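PDB 5JH8: probable chitinase from Chromobacterium violaceum, which probably binds and hydrolyses chitin, using a TIM-barrel glycoside hydrolase family 18 fold. Local coordinates for residues Tyr33-Gln38 with Ala78-Ala83; Gly118-Phe123 with Ala157-Asp162; Gly253-Thr258 with Val279-Ser284; Leu257-Gly262 with His269-Glu274. All coordinates share one frame; numbering follows the deposited sequence.

Interaction 1 lies on the opposite side of the chain's centre from interactions 3 and 4, with about 35 Å between the centres of interactions 1 and 3. Interactions 1 and 2 join strand ends, loops and helices of the TIM barrel; their centres are 15 Å apart, and His82 ND1 meets Asp119 OD1 at 2.7 Å, probably as a hydrogen bond. Interactions 3 and 4 share Leu257 and Thr258, and a salt bridge of 2.7 Å from Lys282 NZ to Glu274 OE1 ties them together. The bound histidine and methylselanyl amino acid lie apart from these contacts: the side chain of Tyr161 is about 10 Å from the former, that of Glu274 about 11 Å from the latter.

Interaction 1: residues Tyr33-Gln38 with Ala78-Ala83; sequences YNITAQ and ADIAHA
The C-terminal end of strand 27-35 and the turn that follows it meet the short helix 78-85 through two isoleucines, Ile35 and Ile80, and two alanines, Ala37 and Ala83. Ile80 and Ala37 carry much of the contact. Ile80 CG1 stands beside the backbone N (chi1 -72°), which turns CG2, anti to that N, onto the strand end: this methyl lies 3.4 Å from Ile35 O and 4.1 Å from Ile35 CG2. The two isoleucine side chains run alongside in opposite senses, and the Ile35 side chain goes on to pack against Val67 and Phe112. Strand 27-35 is one of the parallel strands of the TIM barrel, paired with strands 3-8 and 63-68, while helix 78-85 belongs to the long excursion after strand 63-68. The contact therefore closes two successive strand-to-helix connections against each other on the rim of the barrel. One helical turn beyond Ile80, Ala83 presents CB to Ala37, 3.9 Å from Ala37 CB and 3.3 Å from Ala37 O. Alanine suits position 83 because its single methyl already touches the loop backbone, and position 37 because its CA is 4.5 Å from Ile80 CA. Ile80 CG1 lies 3.9 Å from Ala37 N. Thr36 directs its side chain away from the helix, where OG1 is hydrogen-bonded with Ala40 N and takes a weak bond from Gln38 N inside the turn.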
loop_
_atom_site.group_PDB
_atom_site.type_symbol
_atom_site.label_atom_id
_atom_site.label_comp_id
_atom_site.label_asym_id
_atom_site.label_seq_id
_atom_site.Cartn_x
_atom_site.Cartn_y
_atom_site.Cartn_z
ATOM N N TYR A 33 -0.634 -13.750 -3.114
ATOM C CA TYR A 33 0.058 -14.426 -4.193
ATOM C C TYR A 33 1.499 -13.951 -4.315
ATOM O O TYR A 33 1.794 -12.761 -4.154
ATOM C CB TYR A 33 -0.671 -14.187 -5.525
ATOM C CG TYR A 33 -2.166 -14.430 -5.410
ATOM C CD1 TYR A 33 -2.675 -15.712 -5.356
ATOM C CD2 TYR A 33 -3.066 -13.368 -5.286
ATOM C CE1 TYR A 33 -4.029 -15.931 -5.227
ATOM C CE2 TYR A 33 -4.406 -13.586 -5.150
ATOM C CZ TYR A 33 -4.895 -14.864 -5.116
ATOM O OH TYR A 33 -6.252 -15.063 -5.006
ATOM N N ASN A 34 2.376 -14.894 -4.662
ATOM C CA ASN A 34 3.763 -14.603 -5.000
ATOM C C ASN A 34 4.015 -14.973 -6.461
ATOM O O ASN A 34 3.185 -15.626 -7.115
ATOM C CB ASN A 34 4.713 -15.382 -4.081
ATOM C CG ASN A 34 4.593 -14.965 -2.621
ATOM O OD1 ASN A 34 4.213 -13.835 -2.309
ATOM N ND2 ASN A 34 4.920 -15.880 -1.718
ATOM N N ILE A 35 5.171 -14.552 -6.975
ATOM C CA ILE A 35 5.640 -14.974 -8.287
ATOM C C ILE A 35 7.048 -15.516 -8.124
ATOM O O ILE A 35 7.825 -15.016 -7.302
ATOM C CB ILE A 35 5.558 -13.828 -9.327
ATOM C CG1 ILE A 35 5.753 -14.345 -10.753
ATOM C CG2 ILE A 35 6.488 -12.685 -8.994
ATOM C CD1 ILE A 35 5.326 -13.359 -11.820
ATOM N N THR A 36 7.365 -16.566 -8.873
ATOM C CA THR A 36 8.696 -17.155 -8.823
ATOM C C THR A 36 9.624 -16.496 -9.846
ATOM O O THR A 36 9.195 -15.780 -10.757
ATOM C CB THR A 36 8.639 -18.656 -9.116
ATOM O OG1 THR A 36 8.344 -18.858 -10.500
ATOM C CG2 THR A 36 7.615 -19.370 -8.240
ATOM N N ALA A 37 10.920 -16.791 -9.719
ATOM C CA ALA A 37 11.899 -16.289 -10.677
ATOM C C ALA A 37 11.678 -16.842 -12.077
ATOM O O ALA A 37 12.228 -16.294 -13.035
ATOM C CB ALA A 37 13.320 -16.607 -10.211
ATOM N N GLN A 38 10.905 -17.914 -12.227
ATOM C CA GLN A 38 10.547 -18.423 -13.546
ATOM C C GLN A 38 9.229 -17.848 -14.052
ATOM O O GLN A 38 8.761 -18.232 -15.129
ATOM C CB GLN A 38 10.472 -19.960 -13.550
ATOM C CG GLN A 38 11.779 -20.657 -13.218
ATOM C CD GLN A 38 12.121 -20.611 -11.742
ATOM O OE1 GLN A 38 11.256 -20.779 -10.880
ATOM N NE2 GLN A 38 13.390 -20.378 -11.443
ATOM N N ALA A 78 15.031 -9.136 -4.620
ATOM C CA ALA A 78 15.485 -8.400 -5.790
ATOM C C ALA A 78 15.767 -9.341 -6.953
ATOM O O ALA A 78 15.527 -8.988 -8.112
ATOM C CB ALA A 78 16.745 -7.602 -5.445
ATOM N N ASP A 79 16.259 -10.550 -6.664
ATOM C CA ASP A 79 16.567 -11.509 -7.723
ATOM C C ASP A 79 15.312 -11.942 -8.478
ATOM O O ASP A 79 15.341 -12.077 -9.706
ATOM C CB ASP A 79 17.286 -12.729 -7.146
ATOM C CG ASP A 79 18.730 -12.441 -6.753
ATOM O OD1 ASP A 79 19.280 -11.398 -7.177
ATOM O OD2 ASP A 79 19.318 -13.267 -6.027
ATOM N N ILE A 80 14.203 -12.189 -7.769
ATOM C CA ILE A 80 12.962 -12.539 -8.457
ATOM C C ILE A 80 12.505 -11.385 -9.341
ATOM O O ILE A 80 12.109 -11.584 -10.494
ATOM C CB ILE A 80 11.877 -12.979 -7.458
ATOM C CG1 ILE A 80 12.216 -14.356 -6.899
ATOM C CG2 ILE A 80 10.503 -13.018 -8.134
ATOM C CD1 ILE A 80 11.305 -14.824 -5.785
ATOM N N ALA A 81 12.545 -10.158 -8.818
ATOM C CA ALA A 81 12.129 -9.029 -9.643
ATOM C C ALA A 81 13.011 -8.902 -10.876
ATOM O O ALA A 81 12.525 -8.618 -11.972
ATOM C CB ALA A 81 12.118 -7.737 -8.827
ATOM N N HIS A 82 14.317 -9.103 -10.711
ATOM C CA HIS A 82 15.224 -9.049 -11.851
ATOM C C HIS A 82 14.873 -10.109 -12.898
ATOM O O HIS A 82 14.782 -9.815 -14.093
ATOM C CB HIS A 82 16.659 -9.244 -11.379
ATOM C CG HIS A 82 17.626 -9.363 -12.509
ATOM N ND1 HIS A 82 18.051 -8.272 -13.230
ATOM C CD2 HIS A 82 18.203 -10.442 -13.082
ATOM C CE1 HIS A 82 18.877 -8.669 -14.181
ATOM N NE2 HIS A 82 18.981 -9.985 -14.117
ATOM N N ALA A 83 14.675 -11.350 -12.454
ATOM C CA ALA A 83 14.384 -12.449 -13.374
ATOM C C ALA A 83 13.070 -12.215 -14.119
ATOM O O ALA A 83 13.012 -12.342 -15.342
ATOM C CB ALA A 83 14.351 -13.766 -12.599
#

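Interaction 2: residues Gly118-Phe123 with Ala157-Asp162; sequences GDRNNF and ANYGYD
Arg120 NH1 donates two hydrogen bonds, one to Tyr159 O at 2.8 Å and one to water 2, which may in turn donate to Tyr161 O. The first is fairly straight, 161° at the hydrogen, and the carbonyl oxygen lies almost in the guanidinium plane. Arg120 opens helix 120-135, which follows strand 107-111 of the TIM barrel, and its partners sit in the loop between strand 142-146 and helix 163-169, so the contact joins neighbouring strand-helix units. An arginine suits the place because its long, flat end is sandwiched. With CG anti to the backbone N (chi1 176°) and an extended chain to NE, it crosses Tyr159 at about a right angle, laying CD over the ring, 3.8 Å from its centroid, and the guanidinium flat against the ring with planes 18° apart, an off-centre cation-pi contact. On the opposite guanidinium face, Asp162 CB lies over the centre, 3.5 Å above the plane. The Asp162 carboxylate stacks there too; its salt bridge, NH2 to OD2, is long at 3.7 Å and depends on charge alone, since OD2 lies well out of plane. Asp162 OD1 meanwhile caps helix 163-169 at Ala165 N, and water 3 donates to both OD2 and Asn121 OD1. Gly160 brings the backbones together, its CA 3.8 Å from Arg120 CA. Water 1 bridges them, donating to Gly160 O and Arg120 O and accepting from Asp162 N. Deeper in, Phe123 CE2 touches Tyr161 CE1 at 4.0 Å.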
loop_
_atom_site.group_PDB
_atom_site.type_symbol
_atom_site.label_atom_id
_atom_site.label_comp_id
_atom_site.label_asym_id
_atom_site.label_seq_id
_atom_site.Cartn_x
_atom_site.Cartn_y
_atom_site.Cartn_z
ATOM N N GLY A 118 19.756 -1.209 -10.154
ATOM C CA GLY A 118 20.200 -1.549 -11.495
ATOM C C GLY A 118 19.109 -2.074 -12.403
ATOM O O GLY A 118 19.330 -2.205 -13.611
ATOM N N ASP A 119 17.947 -2.383 -11.847
ATOM C CA ASP A 119 16.817 -2.904 -12.605
ATOM C C ASP A 119 15.787 -1.843 -12.951
ATOM O O ASP A 119 14.708 -2.194 -13.421
ATOM C CB ASP A 119 16.153 -4.046 -11.843
ATOM C CG ASP A 119 16.935 -5.331 -11.952
ATOM O OD1 ASP A 119 17.395 -5.638 -13.075
ATOM O OD2 ASP A 119 17.108 -6.026 -10.926
ATOM N N ARG A 120 16.119 -0.559 -12.798
ATOM C CA ARG A 120 15.169 0.514 -13.082
ATOM C C ARG A 120 14.525 0.348 -14.455
ATOM O O ARG A 120 13.295 0.291 -14.590
ATOM C CB ARG A 120 15.858 1.875 -12.980
ATOM C CG ARG A 120 14.970 3.064 -13.343
ATOM C CD ARG A 120 15.796 4.326 -13.336
ATOM N NE ARG A 120 15.091 5.558 -13.647
ATOM C CZ ARG A 120 14.511 6.345 -12.741
ATOM N NH1 ARG A 120 14.502 6.004 -11.468
ATOM N NH2 ARG A 120 13.935 7.479 -13.104
ATOM N N ASN A 121 15.351 0.261 -15.493
ATOM C CA ASN A 121 14.807 0.195 -16.845
ATOM C C ASN A 121 14.215 -1.178 -17.159
ATOM O O ASN A 121 13.236 -1.274 -17.906
ATOM C CB ASN A 121 15.859 0.584 -17.876
ATOM C CG ASN A 121 16.245 2.050 -17.796
ATOM O OD1 ASN A 121 15.540 2.870 -17.199
ATOM N ND2 ASN A 121 17.379 2.390 -18.405
ATOM N N ASN A 122 14.778 -2.249 -16.600
ATOM C CA ASN A 122 14.200 -3.579 -16.781
ATOM C C ASN A 122 12.792 -3.630 -16.220
ATOM O O ASN A 122 11.877 -4.155 -16.853
ATOM C CB ASN A 122 15.060 -4.625 -16.073
ATOM C CG ASN A 122 16.400 -4.834 -16.732
ATOM O OD1 ASN A 122 16.549 -4.662 -17.946
ATOM N ND2 ASN A 122 17.390 -5.237 -15.937
ATOM N N PHE A 123 12.604 -3.096 -15.015
ATOM C CA PHE A 123 11.295 -3.125 -14.374
ATOM C C PHE A 123 10.296 -2.258 -15.143
ATOM O O PHE A 123 9.144 -2.661 -15.356
ATOM C CB PHE A 123 11.438 -2.697 -12.909
ATOM C CG PHE A 123 10.150 -2.794 -12.134
ATOM C CD1 PHE A 123 9.453 -3.990 -12.052
ATOM C CD2 PHE A 123 9.624 -1.684 -11.504
ATOM C CE1 PHE A 123 8.251 -4.059 -11.346
ATOM C CE2 PHE A 123 8.428 -1.757 -10.781
ATOM C CZ PHE A 123 7.744 -2.942 -10.710
ATOM N N ALA A 157 17.173 2.571 -2.580
ATOM C CA ALA A 157 15.877 1.943 -2.371
ATOM C C ALA A 157 14.832 2.403 -3.376
ATOM O O ALA A 157 13.827 1.714 -3.563
ATOM C CB ALA A 157 15.363 2.245 -0.962
ATOM N N ASN A 158 15.046 3.553 -4.007
ATOM C CA ASN A 158 14.038 4.202 -4.825
ATOM C C ASN A 158 14.381 4.278 -6.306
ATOM O O ASN A 158 13.464 4.404 -7.129
ATOM C CB ASN A 158 13.807 5.629 -4.311
ATOM C CG ASN A 158 13.286 5.657 -2.902
ATOM O OD1 ASN A 158 12.546 4.763 -2.506
ATOM N ND2 ASN A 158 13.659 6.683 -2.136
ATOM N N TYR A 159 15.663 4.206 -6.672
ATOM C CA TYR A 159 16.042 4.443 -8.058
ATOM C C TYR A 159 15.490 3.376 -9.002
ATOM O O TYR A 159 15.333 3.644 -10.198
ATOM C CB TYR A 159 17.568 4.554 -8.194
ATOM C CG TYR A 159 17.998 5.005 -9.570
ATOM C CD1 TYR A 159 17.776 6.308 -9.992
ATOM C CD2 TYR A 159 18.620 4.135 -10.452
ATOM C CE1 TYR A 159 18.138 6.723 -11.241
ATOM C CE2 TYR A 159 19.010 4.547 -11.711
ATOM C CZ TYR A 159 18.761 5.842 -12.101
ATOM O OH TYR A 159 19.138 6.280 -13.347
ATOM N N GLY A 160 15.170 2.180 -8.511
ATOM C CA GLY A 160 14.557 1.187 -9.376
ATOM C C GLY A 160 13.176 1.559 -9.880
ATOM O O GLY A 160 12.672 0.885 -10.781
ATOM N N TYR A 161 12.560 2.603 -9.310
ATOM C CA TYR A 161 11.187 2.991 -9.623
ATOM C C TYR A 161 11.180 4.305 -10.405
ATOM O O TYR A 161 11.412 5.385 -9.848
ATOM C CB TYR A 161 10.358 3.097 -8.355
ATOM C CG TYR A 161 10.342 1.803 -7.579
ATOM C CD1 TYR A 161 9.420 0.811 -7.877
ATOM C CD2 TYR A 161 11.273 1.553 -6.591
ATOM C CE1 TYR A 161 9.393 -0.381 -7.196
ATOM C CE2 TYR A 161 11.285 0.355 -5.908
ATOM C CZ TYR A 161 10.337 -0.614 -6.199
ATOM O OH TYR A 161 10.379 -1.798 -5.496
ATOM N N ASP A 162 10.943 4.203 -11.710
ATOM C CA ASP A 162 10.867 5.355 -12.612
ATOM C C ASP A 162 9.380 5.673 -12.746
ATOM O O ASP A 162 8.663 5.053 -13.536
ATOM C CB ASP A 162 11.479 4.956 -13.947
ATOM C CG ASP A 162 11.435 6.056 -14.994
ATOM O OD1 ASP A 162 10.678 7.049 -14.851
ATOM O OD2 ASP A 162 12.192 5.917 -15.979
HETATM O O HOH W 1 10.845 1.561 -12.835
HETATM O O HOH W 2 13.511 7.099 -8.802
HETATM O O HOH W 3 12.846 3.430 -16.711
#

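Interaction 3: residues Gly253-Thr258 with Val279-Ser284; sequences GTHSLT and VALKAS
A G1 beta bulge, in which His255 and Ser256 both face Asp251 across the hairpin of strands 249-251 and 256-262, brings His255 onto Leu281 and Lys282 of helix 276-289. The hairpin belongs to the stretch between the seventh barrel strand, 212-222, and this helix, consistent with the alpha/beta insertion seen in many family 18 chitinases; the contact thus joins insertion to barrel. At the bulge His255 adopts a left-handed backbone, and its imidazole crosses the Leu281 side chain at about a right angle. Leu281 CG, anti to its backbone N, sits over the centre of the ring, 3.7 Å from the centroid, a CH-pi contact for which a branched aliphatic residue is well shaped. His255 ND1 is held separately by Tyr250 OH. Lysine suits the next position because it is long enough to reach from helix to bulge: Lys282, a buried residue extended beyond CG, brings its ammonium there, where Glu274 supplies a countercharge and Ala191 O a further acceptor. NZ also donates to His255 O at 2.8 Å, approaching the carbonyl at 148° and tilted 32° from its plane.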
loop_
_atom_site.group_PDB
_atom_site.type_symbol
_atom_site.label_atom_id
_atom_site.label_comp_id
_atom_site.label_asym_id
_atom_site.label_seq_id
_atom_site.Cartn_x
_atom_site.Cartn_y
_atom_site.Cartn_z
ATOM N N GLY A 253 1.728 20.066 11.855
ATOM C CA GLY A 253 2.602 20.175 10.700
ATOM C C GLY A 253 2.693 18.908 9.880
ATOM O O GLY A 253 3.022 18.972 8.692
ATOM N N THR A 254 2.424 17.759 10.490
ATOM C CA THR A 254 2.467 16.485 9.784
ATOM C C THR A 254 1.135 15.749 9.820
ATOM O O THR A 254 1.059 14.602 9.360
ATOM C CB THR A 254 3.553 15.562 10.369
ATOM O OG1 THR A 254 3.166 15.134 11.682
ATOM C CG2 THR A 254 4.905 16.247 10.409
ATOM N N HIS A 255 0.099 16.349 10.388
ATOM C CA HIS A 255 -1.190 15.693 10.582
ATOM C C HIS A 255 -1.009 14.268 11.084
ATOM O O HIS A 255 -1.456 13.294 10.483
ATOM C CB HIS A 255 -2.075 15.759 9.334
ATOM C CG HIS A 255 -2.640 17.114 9.108
ATOM N ND1 HIS A 255 -3.673 17.611 9.869
ATOM C CD2 HIS A 255 -2.258 18.113 8.278
ATOM C CE1 HIS A 255 -3.939 18.843 9.476
ATOM N NE2 HIS A 255 -3.094 19.173 8.518
ATOM N N SER A 256 -0.343 14.159 12.234
ATOM C CA SER A 256 -0.055 12.869 12.838
ATOM C C SER A 256 -0.244 12.977 14.340
ATOM O O SER A 256 -0.034 14.042 14.918
ATOM C CB SER A 256 1.367 12.426 12.478
ATOM O OG SER A 256 1.536 12.347 11.069
ATOM N N LEU A 257 -0.612 11.864 14.961
ATOM C CA LEU A 257 -0.859 11.792 16.386
ATOM C C LEU A 257 0.314 11.105 17.069
ATOM O O LEU A 257 0.779 10.059 16.601
ATOM C CB LEU A 257 -2.147 11.023 16.646
ATOM C CG LEU A 257 -2.650 11.085 18.081
ATOM C CD1 LEU A 257 -3.275 12.439 18.363
ATOM C CD2 LEU A 257 -3.643 9.956 18.329
ATOM N N THR A 258 0.786 11.673 18.186
ATOM C CA THR A 258 1.877 11.052 18.925
ATOM C C THR A 258 1.567 11.033 20.413
ATOM O O THR A 258 0.862 11.895 20.936
ATOM C CB THR A 258 3.221 11.733 18.623
ATOM O OG1 THR A 258 4.293 10.993 19.221
ATOM C CG2 THR A 258 3.274 13.148 19.126
ATOM N N VAL A 279 -6.705 10.986 9.033
ATOM C CA VAL A 279 -7.163 10.141 7.938
ATOM C C VAL A 279 -8.028 10.943 6.969
ATOM O O VAL A 279 -7.879 10.830 5.748
ATOM C CB VAL A 279 -7.871 8.885 8.483
ATOM C CG1 VAL A 279 -8.622 8.150 7.363
ATOM C CG2 VAL A 279 -6.846 7.986 9.144
ATOM N N ALA A 280 -8.959 11.746 7.493
ATOM C CA ALA A 280 -9.791 12.563 6.619
ATOM C C ALA A 280 -8.942 13.544 5.824
ATOM O O ALA A 280 -9.151 13.714 4.622
ATOM C CB ALA A 280 -10.863 13.302 7.425
ATOM N N LEU A 281 -7.953 14.172 6.470
ATOM C CA LEU A 281 -7.076 15.099 5.758
ATOM C C LEU A 281 -6.368 14.376 4.616
ATOM O O LEU A 281 -6.319 14.860 3.475
ATOM C CB LEU A 281 -6.079 15.741 6.738
ATOM C CG LEU A 281 -5.085 16.793 6.224
ATOM C CD1 LEU A 281 -3.904 16.188 5.519
ATOM C CD2 LEU A 281 -5.759 17.803 5.316
ATOM N N LYS A 282 -5.796 13.212 4.911
ATOM C CA LYS A 282 -5.035 12.490 3.892
ATOM C C LYS A 282 -5.942 11.991 2.765
ATOM O O LYS A 282 -5.534 12.026 1.600
ATOM C CB LYS A 282 -4.194 11.407 4.557
ATOM C CG LYS A 282 -3.108 12.069 5.412
ATOM C CD LYS A 282 -2.505 11.206 6.514
ATOM C CE LYS A 282 -1.713 12.115 7.460
ATOM N NZ LYS A 282 -1.062 11.353 8.552
ATOM N N ALA A 283 -7.180 11.597 3.075
ATOM C CA ALA A 283 -8.125 11.233 2.025
ATOM C C ALA A 283 -8.546 12.442 1.197
ATOM O O ALA A 283 -8.794 12.327 -0.014
ATOM C CB ALA A 283 -9.320 10.511 2.633
ATOM N N SER A 284 -8.628 13.616 1.832
ATOM C CA SER A 284 -9.027 14.826 1.118
ATOM C C SER A 284 -8.005 15.227 0.072
ATOM O O SER A 284 -8.322 16.020 -0.821
ATOM C CB SER A 284 -9.251 15.975 2.103
ATOM O OG SER A 284 -8.050 16.624 2.494
#

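Interaction 4: residues Leu257-Gly262 with His269-Glu274; sequences LTFNYG and HTVWTE
Leu257 begins the pairing with Thr273: its N donates to Thr273 O, and its O accepts from Thr273 N at 2.8 Å. Thr258 points to the other face, beside Trp272 in a non-hydrogen-bonded pair. Its CB stands over the six-membered ring of the indole, 3.5 Å from the centroid and almost on the ring normal, a CH-pi contact. With OG1 anti to the backbone N (chi1 -172°), the hydroxyl donates to Val271 O at 2.8 Å; threonine suits the place because its CB can cover the indole while its hydroxyl bonds the neighbouring strand. Phe259 N reaches that same carbonyl from the opposite face of its plane, so Val271 O accepts twice. The two strands, 256-262 and 268-273, form an antiparallel beta hairpin, the segment axes 4.7 Å apart; strand 268-273 continues the pairing to strand 212-222 of the barrel, and helix 237-244 covers the face bearing Phe259 and Tyr261. On that face Phe259 takes chi1 58°, which lays its CG between backbone N and carbonyl carbon, and the ring spreads over its hydrogen-bonded partner: Val271 CB lies 3.8 Å from the centroid. Val271 N returns a nearly straight bond of 2.8 Å to Phe259 O. Asn260 and Thr270 then lie side by side on the Trp272 face. Tyr261 repeats the pattern of Phe259, its ring facing His269 CB, 3.6 Å from the centroid; the two rings are 19° from parallel but slid apart, and Asp222 binds both Tyr261 OH and His269 ND1, one carboxylate oxygen to each.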
loop_
_atom_site.group_PDB
_atom_site.type_symbol
_atom_site.label_atom_id
_atom_site.label_comp_id
_atom_site.label_asym_id
_atom_site.label_seq_id
_atom_site.Cartn_x
_atom_site.Cartn_y
_atom_site.Cartn_z
ATOM N N LEU A 257 -0.612 11.864 14.961
ATOM C CA LEU A 257 -0.859 11.792 16.386
ATOM C C LEU A 257 0.314 11.105 17.069
ATOM O O LEU A 257 0.779 10.059 16.601
ATOM C CB LEU A 257 -2.147 11.023 16.646
ATOM C CG LEU A 257 -2.650 11.085 18.081
ATOM C CD1 LEU A 257 -3.275 12.439 18.363
ATOM C CD2 LEU A 257 -3.643 9.956 18.329
ATOM N N THR A 258 0.786 11.673 18.186
ATOM C CA THR A 258 1.877 11.052 18.925
ATOM C C THR A 258 1.567 11.033 20.413
ATOM O O THR A 258 0.862 11.895 20.936
ATOM C CB THR A 258 3.221 11.733 18.623
ATOM O OG1 THR A 258 4.293 10.993 19.221
ATOM C CG2 THR A 258 3.274 13.148 19.126
ATOM N N PHE A 259 2.110 10.038 21.103
ATOM C CA PHE A 259 2.061 10.015 22.556
ATOM C C PHE A 259 3.200 9.162 23.067
ATOM O O PHE A 259 3.808 8.392 22.325
ATOM C CB PHE A 259 0.706 9.553 23.120
ATOM C CG PHE A 259 0.252 8.186 22.671
ATOM C CD1 PHE A 259 -0.466 8.034 21.493
ATOM C CD2 PHE A 259 0.462 7.062 23.465
ATOM C CE1 PHE A 259 -0.913 6.804 21.098
ATOM C CE2 PHE A 259 -0.004 5.819 23.059
ATOM C CZ PHE A 259 -0.694 5.709 21.882
ATOM N N ASN A 260 3.489 9.335 24.349
ATOM C CA ASN A 260 4.498 8.559 25.026
ATOM C C ASN A 260 3.884 7.895 26.241
ATOM O O ASN A 260 2.824 8.292 26.737
ATOM C CB ASN A 260 5.638 9.444 25.524
ATOM C CG ASN A 260 6.358 10.126 24.407
ATOM O OD1 ASN A 260 7.270 9.563 23.794
ATOM N ND2 ASN A 260 5.961 11.362 24.133
ATOM N N TYR A 261 4.596 6.888 26.734
ATOM C CA TYR A 261 4.203 6.264 27.982
ATOM C C TYR A 261 5.397 5.532 28.575
ATOM O O TYR A 261 6.347 5.180 27.871
ATOM C CB TYR A 261 3.007 5.336 27.779
ATOM C CG TYR A 261 3.237 4.110 26.910
ATOM C CD1 TYR A 261 3.702 2.935 27.466
ATOM C CD2 TYR A 261 2.949 4.113 25.549
ATOM C CE1 TYR A 261 3.882 1.796 26.701
ATOM C CE2 TYR A 261 3.120 2.974 24.774
ATOM C CZ TYR A 261 3.593 1.820 25.361
ATOM O OH TYR A 261 3.765 0.686 24.619
ATOM N N GLY A 262 5.351 5.329 29.891
ATOM C CA GLY A 262 6.363 4.572 30.587
ATOM C C GLY A 262 5.879 3.160 30.826
ATOM O O GLY A 262 4.873 2.944 31.507
ATOM N N HIS A 269 8.231 4.630 25.865
ATOM C CA HIS A 269 7.772 4.370 24.509
ATOM C C HIS A 269 7.311 5.645 23.825
ATOM O O HIS A 269 6.900 6.612 24.479
ATOM C CB HIS A 269 6.613 3.378 24.547
ATOM C CG HIS A 269 7.041 1.970 24.788
ATOM N ND1 HIS A 269 6.749 0.940 23.919
ATOM C CD2 HIS A 269 7.760 1.421 25.794
ATOM C CE1 HIS A 269 7.254 -0.185 24.392
ATOM N NE2 HIS A 269 7.878 0.081 25.525
ATOM N N THR A 270 7.373 5.623 22.494
ATOM C CA THR A 270 6.873 6.692 21.651
ATOM C C THR A 270 6.005 6.055 20.576
ATOM O O THR A 270 6.455 5.135 19.885
ATOM C CB THR A 270 8.031 7.411 20.954
ATOM O OG1 THR A 270 8.932 7.933 21.923
ATOM C CG2 THR A 270 7.566 8.566 20.151
ATOM N N VAL A 271 4.769 6.528 20.448
ATOM C CA VAL A 271 3.858 6.070 19.413
ATOM C C VAL A 271 3.623 7.205 18.437
ATOM O O VAL A 271 3.428 8.348 18.843
ATOM C CB VAL A 271 2.510 5.633 20.029
ATOM C CG1 VAL A 271 1.479 5.290 18.943
ATOM C CG2 VAL A 271 2.717 4.469 20.986
ATOM N N TRP A 272 3.620 6.882 17.153
ATOM C CA TRP A 272 3.123 7.764 16.103
ATOM C C TRP A 272 2.053 7.013 15.324
ATOM O O TRP A 272 2.288 5.877 14.892
ATOM C CB TRP A 272 4.234 8.198 15.152
ATOM C CG TRP A 272 5.128 9.249 15.717
ATOM C CD1 TRP A 272 6.281 9.048 16.417
ATOM C CD2 TRP A 272 4.960 10.668 15.622
ATOM N NE1 TRP A 272 6.852 10.252 16.754
ATOM C CE2 TRP A 272 6.055 11.262 16.283
ATOM C CE3 TRP A 272 3.997 11.492 15.051
ATOM C CZ2 TRP A 272 6.200 12.652 16.394
ATOM C CZ3 TRP A 272 4.139 12.846 15.153
ATOM C CH2 TRP A 272 5.234 13.422 15.810
ATOM N N THR A 273 0.882 7.632 15.154
ATOM C CA THR A 273 -0.221 6.987 14.465
ATOM C C THR A 273 -1.144 8.062 13.902
ATOM O O THR A 273 -0.790 9.248 13.812
ATOM C CB THR A 273 -0.916 5.970 15.379
ATOM O OG1 THR A 273 -1.804 5.186 14.583
ATOM C CG2 THR A 273 -1.639 6.651 16.523
ATOM N N GLU A 274 -2.326 7.617 13.496
ATOM C CA GLU A 274 -3.358 8.434 12.871
ATOM C C GLU A 274 -4.519 8.638 13.840
ATOM O O GLU A 274 -4.691 7.892 14.813
ATOM C CB GLU A 274 -3.935 7.762 11.607
ATOM C CG GLU A 274 -2.901 7.329 10.560
ATOM C CD GLU A 274 -2.086 8.478 10.016
ATOM O OE1 GLU A 274 -2.675 9.573 9.790
ATOM O OE2 GLU A 274 -0.861 8.292 9.822
#